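Local coordinates for CyaB (Pseudomonas aeruginosa, PDB 3R5G), which is an adenylyl cyclase that converts ATP to cyclic AMP, represented here by its class III catalytic domain, at the interface of chains A and B. Residues are numbered along the deposited sequence; one frame, centred on the assembly and turned at random. Chains: chain A/B, CyaB.

The interface of chains A and B. Residues chain A 4-5, 120, 123-124; chain B 29-30, 33, 37.
A:Thr5 and B:Thr33 meet through their side-chain hydroxyls in a hydrogen bond of 2.7 Å between A:Thr5 OG1 and B:Thr33 OG1. The two side chains lie alongside each other, pointing in opposite directions. B:Thr33 OG1 also donates to the carbonyl B:Ala29 O one helical turn earlier, at 2.8 Å. Which hydroxyl donates across cannot be seen, but A:Thr5 is probably the donor. With chi1 at -63°, B:Thr33 OG1 points back along the helix to B:Ala29 O while still facing A:Thr5.

A second hydrogen bond runs from the side-chain amide B:Asn37 ND2 to the backbone carbonyl A:Asn123 O, at 3.2 Å. It is fairly straight, 164° at the hydrogen. The acceptor lies almost in the amide plane of B:Asn37, while the donor sits 18° off the carbonyl plane. The other amide branch, OD1, lies against the backbone of A:Phe124.

Apolar contacts fill in around these bonds. The methyl A:Thr5 CG2 packs on B:Ala29 CB at 3.7 Å. The ring of A:Phe124 turns its edge to the helix, with CE2 4.0 Å from B:Thr33 CA.

The carboxylates of A:Glu4 and B:Glu30 come near without touching and might mildly repel, but A:Glu4 is poorly ordered.

Class III cyclases form active sites between two catalytic domains, so this part of the two-fold interface probably helps hold the catalytic homodimer. The start of chain B helix 29-50 lies against chain A strand 118-124 and the lead-in to strand 6-18.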
ATOM      1  N   GLU A   4     -15.425 -16.767  -7.417  1.00 41.24           N
ATOM      2  CA  GLU A   4     -14.852 -17.629  -6.333  1.00 41.65           C
ATOM      3  C   GLU A   4     -13.288 -17.625  -6.252  1.00 39.68           C
ATOM      4  O   GLU A   4     -12.602 -17.888  -7.232  1.00 41.01           O
ATOM      5  CB  GLU A   4     -15.378 -19.068  -6.452  1.00 42.72           C
ATOM      6  CG  GLU A   4     -14.630 -20.117  -5.596  1.00 47.93           C
ATOM      7  CD  GLU A   4     -15.119 -20.247  -4.136  1.00 57.10           C
ATOM      8  OE1 GLU A   4     -16.271 -19.846  -3.815  1.00 59.69           O
ATOM      9  OE2 GLU A   4     -14.341 -20.797  -3.298  1.00 61.77           O
ATOM     10  N   THR A   5     -12.755 -17.408  -5.054  1.00 36.86           N
ATOM     11  CA  THR A   5     -11.275 -17.341  -4.762  1.00 32.85           C
ATOM     12  C   THR A   5     -10.376 -18.563  -5.125  1.00 32.34           C
ATOM     13  O   THR A   5     -10.643 -19.695  -4.715  1.00 31.86           O
ATOM     14  CB  THR A   5     -11.099 -17.017  -3.229  1.00 31.81           C
ATOM     15  OG1 THR A   5     -11.950 -15.915  -2.898  1.00 32.09           O
ATOM     16  CG2 THR A   5      -9.626 -16.687  -2.912  1.00 29.16           C
ATOM     17  N   THR A 120      -3.116 -15.923  -3.871  1.00 14.67           N
ATOM     18  CA  THR A 120      -4.586 -16.153  -3.734  1.00 16.01           C
ATOM     19  C   THR A 120      -5.295 -14.988  -4.373  1.00 17.15           C
ATOM     20  O   THR A 120      -5.065 -13.781  -4.049  1.00 16.47           O
ATOM     21  CB  THR A 120      -4.970 -16.254  -2.258  1.00 18.61           C
ATOM     22  OG1 THR A 120      -4.194 -17.281  -1.635  1.00 20.23           O
ATOM     23  CG2 THR A 120      -6.484 -16.415  -2.095  1.00 20.89           C
ATOM     24  N   ASN A 123     -12.441 -12.076  -4.513  1.00 20.85           N
ATOM     25  CA  ASN A 123     -13.081 -10.853  -4.187  1.00 21.20           C
ATOM     26  C   ASN A 123     -12.994 -10.645  -2.684  1.00 21.37           C
ATOM     27  O   ASN A 123     -13.478 -11.481  -1.902  1.00 25.49           O
ATOM     28  CB  ASN A 123     -14.581 -10.871  -4.614  1.00 21.92           C
ATOM     29  CG  ASN A 123     -14.714 -11.009  -6.077  1.00 26.65           C
ATOM     30  OD1 ASN A 123     -14.329 -10.099  -6.832  1.00 32.57           O
ATOM     31  ND2 ASN A 123     -15.245 -12.147  -6.516  1.00 32.73           N
ATOM     32  N   PHE A 124     -12.344  -9.534  -2.315  1.00 19.47           N
ATOM     33  CA  PHE A 124     -12.072  -9.258  -0.887  1.00 18.21           C
ATOM     34  C   PHE A 124     -12.582  -7.910  -0.521  1.00 18.64           C
ATOM     35  O   PHE A 124     -12.593  -6.996  -1.309  1.00 18.91           O
ATOM     36  CB  PHE A 124     -10.568  -9.302  -0.642  1.00 17.95           C
ATOM     37  CG  PHE A 124      -9.955 -10.605  -0.973  1.00 17.05           C
ATOM     38  CD1 PHE A 124      -8.983 -10.684  -1.950  1.00 20.11           C
ATOM     39  CD2 PHE A 124     -10.370 -11.775  -0.333  1.00 22.60           C
ATOM     40  CE1 PHE A 124      -8.398 -11.889  -2.262  1.00 21.92           C
ATOM     41  CE2 PHE A 124      -9.761 -12.996  -0.626  1.00 22.44           C
ATOM     42  CZ  PHE A 124      -8.772 -13.060  -1.619  1.00 23.04           C
TER
ATOM     43  N   ALA B  29      -8.551 -21.337   0.462  1.00 42.60           N
ATOM     44  CA  ALA B  29      -8.904 -20.032  -0.098  1.00 42.07           C
ATOM     45  C   ALA B  29     -10.292 -19.551   0.362  1.00 40.67           C
ATOM     46  O   ALA B  29     -10.499 -18.348   0.552  1.00 39.17           O
ATOM     47  CB  ALA B  29      -8.796 -20.036  -1.627  1.00 41.69           C
ATOM     48  N   GLU B  30     -11.237 -20.482   0.529  1.00 39.26           N
ATOM     49  CA  GLU B  30     -12.593 -20.068   0.896  1.00 38.35           C
ATOM     50  C   GLU B  30     -12.675 -19.597   2.390  1.00 36.28           C
ATOM     51  O   GLU B  30     -13.301 -18.571   2.680  1.00 34.81           O
ATOM     52  CB  GLU B  30     -13.632 -21.147   0.556  1.00 40.02           C
ATOM     53  CG  GLU B  30     -15.078 -20.681   0.765  1.00 42.96           C
ATOM     54  CD  GLU B  30     -16.041 -21.804   1.227  1.00 50.94           C
ATOM     55  OE1 GLU B  30     -15.576 -22.909   1.625  1.00 51.66           O
ATOM     56  OE2 GLU B  30     -17.275 -21.552   1.210  1.00 52.84           O
ATOM     57  N   THR B  33     -10.883 -16.173   2.485  1.00 23.24           N
ATOM     58  CA  THR B  33     -11.788 -15.205   2.012  1.00 22.99           C
ATOM     59  C   THR B  33     -12.814 -14.834   3.076  1.00 19.69           C
ATOM     60  O   THR B  33     -13.055 -13.642   3.315  1.00 22.04           O
ATOM     61  CB  THR B  33     -12.505 -15.704   0.707  1.00 22.75           C
ATOM     62  OG1 THR B  33     -11.500 -15.877  -0.280  1.00 27.99           O
ATOM     63  CG2 THR B  33     -13.500 -14.720   0.215  1.00 27.30           C
ATOM     64  N   ASN B  37     -12.848 -11.142   4.751  1.00 15.36           N
ATOM     65  CA  ASN B  37     -13.968 -10.310   4.511  1.00 18.03           C
ATOM     66  C   ASN B  37     -14.759  -9.973   5.807  1.00 14.88           C
ATOM     67  O   ASN B  37     -15.282  -8.863   5.903  1.00 17.95           O
ATOM     68  CB  ASN B  37     -14.888 -10.920   3.394  1.00 18.38           C
ATOM     69  CG  ASN B  37     -14.213 -10.931   2.032  1.00 23.15           C
ATOM     70  OD1 ASN B  37     -13.162 -10.392   1.876  1.00 21.79           O
ATOM     71  ND2 ASN B  37     -14.764 -11.673   1.070  1.00 26.79           N
TER